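PDB 5TA0: glycoside Hydrolase from Bacteroides uniformis, which probably hydrolyses agarose-type galactans as a family GH86 enzyme, and is caught here as an engineered variant bound to neoagarooctaose. Local coordinates for residues 431-436 against 588-593. Numbering follows the deposited sequence. Where two conformers were deposited one is given.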
ATOM      1  N   ASN A 431     -13.217 -18.447  -6.114  1.00 16.67           N
ATOM      2  CA  ASN A 431     -13.818 -17.956  -4.886  1.00 15.25           C
ATOM      3  C   ASN A 431     -13.288 -16.544  -4.705  1.00 14.97           C
ATOM      4  O   ASN A 431     -12.071 -16.379  -4.587  1.00 13.84           O
ATOM      5  CB  ASN A 431     -13.371 -18.855  -3.735  1.00 15.18           C
ATOM      6  CG  ASN A 431     -13.925 -18.430  -2.397  1.00 15.30           C
ATOM      7  OD1 ASN A 431     -14.396 -17.298  -2.231  1.00 15.28           O
ATOM      8  ND2 ASN A 431     -13.874 -19.346  -1.431  1.00 15.99           N
ATOM      9  N   PRO A 432     -14.161 -15.532  -4.690  1.00 16.00           N
ATOM     10  CA  PRO A 432     -13.631 -14.159  -4.576  1.00 16.17           C
ATOM     11  C   PRO A 432     -12.953 -13.862  -3.238  1.00 15.57           C
ATOM     12  O   PRO A 432     -12.208 -12.885  -3.150  1.00 14.93           O
ATOM     13  CB  PRO A 432     -14.847 -13.268  -4.809  1.00 18.09           C
ATOM     14  CG  PRO A 432     -16.016 -14.131  -4.621  1.00 18.03           C
ATOM     15  CD  PRO A 432     -15.627 -15.543  -4.884  1.00 16.61           C
ATOM     16  N   ASP A 433     -13.174 -14.690  -2.217  1.00 14.01           N
ATOM     17  CA  ASP A 433     -12.459 -14.562  -0.941  1.00 13.77           C
ATOM     18  C   ASP A 433     -11.066 -15.182  -0.941  1.00 12.84           C
ATOM     19  O   ASP A 433     -10.358 -15.072   0.054  1.00 12.74           O
ATOM     20  CB  ASP A 433     -13.275 -15.154   0.207  1.00 14.44           C
ATOM     21  CG  ASP A 433     -14.521 -14.377   0.473  1.00 16.07           C
ATOM     22  OD1 ASP A 433     -14.486 -13.137   0.503  1.00 16.19           O
ATOM     23  OD2 ASP A 433     -15.577 -15.001   0.636  1.00 20.58           O
ATOM     24  N   ILE A 434     -10.664 -15.833  -2.041  1.00 11.49           N
ATOM     25  CA  ILE A 434      -9.331 -16.411  -2.173  1.00 11.80           C
ATOM     26  C   ILE A 434      -8.574 -15.643  -3.244  1.00 12.09           C
ATOM     27  O   ILE A 434      -9.002 -15.617  -4.402  1.00 15.23           O
ATOM     28  CB  ILE A 434      -9.413 -17.914  -2.522  1.00 12.20           C
ATOM     29  CG1 ILE A 434     -10.126 -18.663  -1.390  1.00 12.50           C
ATOM     30  CG2 ILE A 434      -8.030 -18.471  -2.814  1.00 13.00           C
ATOM     31  CD1 ILE A 434      -9.330 -18.788  -0.115  1.00 13.12           C
ATOM     32  N   MET A 435      -7.467 -15.016  -2.855  1.00  9.82           N
ATOM     33  CA  MET A 435      -6.630 -14.306  -3.824  1.00  9.64           C
ATOM     34  C   MET A 435      -5.424 -15.156  -4.144  1.00  9.46           C
ATOM     35  O   MET A 435      -4.894 -15.846  -3.277  1.00  9.79           O
ATOM     36  CB  MET A 435      -6.201 -12.957  -3.252  1.00  9.62           C
ATOM     37  CG  MET A 435      -7.365 -12.029  -2.997  1.00  9.58           C
ATOM     38  SD  MET A 435      -6.907 -10.354  -2.532  1.00  9.93           S
ATOM     39  CE  MET A 435      -6.228 -10.656  -0.887  1.00  9.80           C
ATOM     40  N   CYS A 436      -4.999 -15.137  -5.398  0.53  9.39           N
ATOM     41  CA  CYS A 436      -3.870 -15.936  -5.802  0.53  9.60           C
ATOM     42  C   CYS A 436      -3.004 -15.197  -6.788  0.53  9.28           C
ATOM     43  O   CYS A 436      -3.451 -14.308  -7.480  0.53  9.46           O
ATOM     44  CB  CYS A 436      -4.322 -17.280  -6.388  0.53 10.30           C
ATOM     45  SG  CYS A 436      -5.579 -17.184  -7.687  0.53 10.90           S
ATOM     46  N   PRO A 588     -22.674 -11.734  -9.184  1.00 21.62           N
ATOM     47  CA  PRO A 588     -22.506 -12.781  -8.172  1.00 22.85           C
ATOM     48  C   PRO A 588     -23.024 -12.363  -6.789  1.00 23.45           C
ATOM     49  O   PRO A 588     -22.961 -11.194  -6.437  1.00 24.63           O
ATOM     50  CB  PRO A 588     -20.984 -13.005  -8.125  1.00 22.09           C
ATOM     51  CG  PRO A 588     -20.422 -12.349  -9.334  1.00 22.90           C
ATOM     52  CD  PRO A 588     -21.377 -11.276  -9.731  1.00 22.06           C
ATOM     53  N   ASP A 589     -23.518 -13.330  -6.021  1.00 28.64           N
ATOM     54  CA  ASP A 589     -23.844 -13.111  -4.605  1.00 30.69           C
ATOM     55  C   ASP A 589     -22.601 -12.868  -3.743  1.00 28.23           C
ATOM     56  O   ASP A 589     -22.677 -12.117  -2.758  1.00 30.27           O
ATOM     57  CB  ASP A 589     -24.620 -14.307  -4.022  1.00 34.01           C
ATOM     58  CG  ASP A 589     -26.100 -14.265  -4.357  1.00 37.43           C
ATOM     59  OD1 ASP A 589     -26.731 -13.200  -4.178  1.00 38.66           O
ATOM     60  OD2 ASP A 589     -26.636 -15.307  -4.786  1.00 42.76           O
ATOM     61  N   ASN A 590     -21.483 -13.508  -4.100  1.00 24.96           N
ATOM     62  CA  ASN A 590     -20.235 -13.355  -3.346  1.00 21.41           C
ATOM     63  C   ASN A 590     -19.308 -12.348  -4.020  1.00 19.14           C
ATOM     64  O   ASN A 590     -19.168 -12.348  -5.242  1.00 19.03           O
ATOM     65  CB  ASN A 590     -19.510 -14.695  -3.163  1.00 22.63           C
ATOM     66  CG  ASN A 590     -18.439 -14.657  -2.071  1.00 24.19           C
ATOM     67  OD1 ASN A 590     -18.405 -13.750  -1.235  1.00 23.36           O
ATOM     68  ND2 ASN A 590     -17.561 -15.651  -2.069  1.00 25.05           N
ATOM     69  N   PHE A 591     -18.701 -11.491  -3.202  1.00 16.18           N
ATOM     70  CA  PHE A 591     -17.701 -10.522  -3.647  1.00 15.51           C
ATOM     71  C   PHE A 591     -16.460 -10.655  -2.779  1.00 14.77           C
ATOM     72  O   PHE A 591     -16.433 -11.400  -1.805  1.00 14.64           O
ATOM     73  CB  PHE A 591     -18.269  -9.086  -3.653  1.00 15.95           C
ATOM     74  CG  PHE A 591     -18.925  -8.684  -2.365  1.00 16.30           C
ATOM     75  CD1 PHE A 591     -20.306  -8.744  -2.237  1.00 17.03           C
ATOM     76  CD2 PHE A 591     -18.178  -8.265  -1.271  1.00 16.57           C
ATOM     77  CE1 PHE A 591     -20.929  -8.387  -1.047  1.00 16.96           C
ATOM     78  CE2 PHE A 591     -18.789  -7.912  -0.078  1.00 17.04           C
ATOM     79  CZ  PHE A 591     -20.170  -7.967   0.038  1.00 17.31           C
ATOM     80  N   ARG A 592     -15.410  -9.944  -3.164  1.00 13.27           N
ATOM     81  CA  ARG A 592     -14.134 -10.045  -2.487  1.00 12.92           C
ATOM     82  C   ARG A 592     -14.198  -9.508  -1.055  1.00 12.80           C
ATOM     83  O   ARG A 592     -14.428  -8.314  -0.833  1.00 12.73           O
ATOM     84  CB  ARG A 592     -13.118  -9.268  -3.324  1.00 13.41           C
ATOM     85  CG  ARG A 592     -11.700  -9.415  -2.872  1.00 13.74           C
ATOM     86  CD  ARG A 592     -10.842  -8.336  -3.448  1.00 13.43           C
ATOM     87  NE  ARG A 592     -10.665  -8.353  -4.902  1.00 13.08           N
ATOM     88  CZ  ARG A 592      -9.496  -8.437  -5.543  1.00 12.46           C
ATOM     89  NH1 ARG A 592      -8.363  -8.610  -4.881  1.00 12.32           N
ATOM     90  NH2 ARG A 592      -9.441  -8.340  -6.867  1.00 12.95           N
ATOM     91  N   GLY A 593     -13.987 -10.390  -0.081  1.00 12.11           N
ATOM     92  CA  GLY A 593     -13.959 -10.019   1.315  1.00 12.66           C
ATOM     93  C   GLY A 593     -15.302  -9.921   2.013  1.00 13.27           C
ATOM     94  O   GLY A 593     -16.307 -10.486   1.551  1.00 13.86           O
TER
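D433 turns its carboxylate to G593 by setting CG anti to its own carbonyl carbon (chi1 -67°), while R592, with CG anti to the backbone N and the chain bent at chi3, carries its guanidinium to the thioether of M435. D433 OD1 then accepts from G593 N at 2.9 Å; the N-H comes in nearly along the C-O axis but is bent, 133° at the hydrogen. This bond ties a buried carboxylate to the backbone of the 588-593 loop. The aspartate itself is placed by the turn it belongs to: N431 OD1 takes the D433 N-H, D433 N to N431 OD1 2.9 Å, from above its carbonyl plane, an Asx turn, inside a type I beta turn closed by I434 N on N431 O. Cut back to an alanine, D433 would probably leave G593 N without its acceptor and open a gap beside N590. The ring of P432 lies against N590, with P432 CG 3.8 Å from N590 CB. P432 CB is 3.7 Å from F591 C. Backbone adds a CA-H...O contact, R592 CA to P432 O at 3.5 Å. Further on, M435 SD meets R592 NH1 at 3.3 Å, at the edge of the guanidinium and near its plane, the two side chains crossing at about a right angle. That guanidinium is held mainly by salt bridges to E607 and E359. The turn leads into strand 434-441 of the first beta-sandwich domain, and the 588-593 loop runs between strands 583-585 and 602-609 of the C-terminal beta region; S352, M355 and Q356 of helix 340-358 pack on M435, and Q356 also touches R592, so the barrel side and both beta regions meet here.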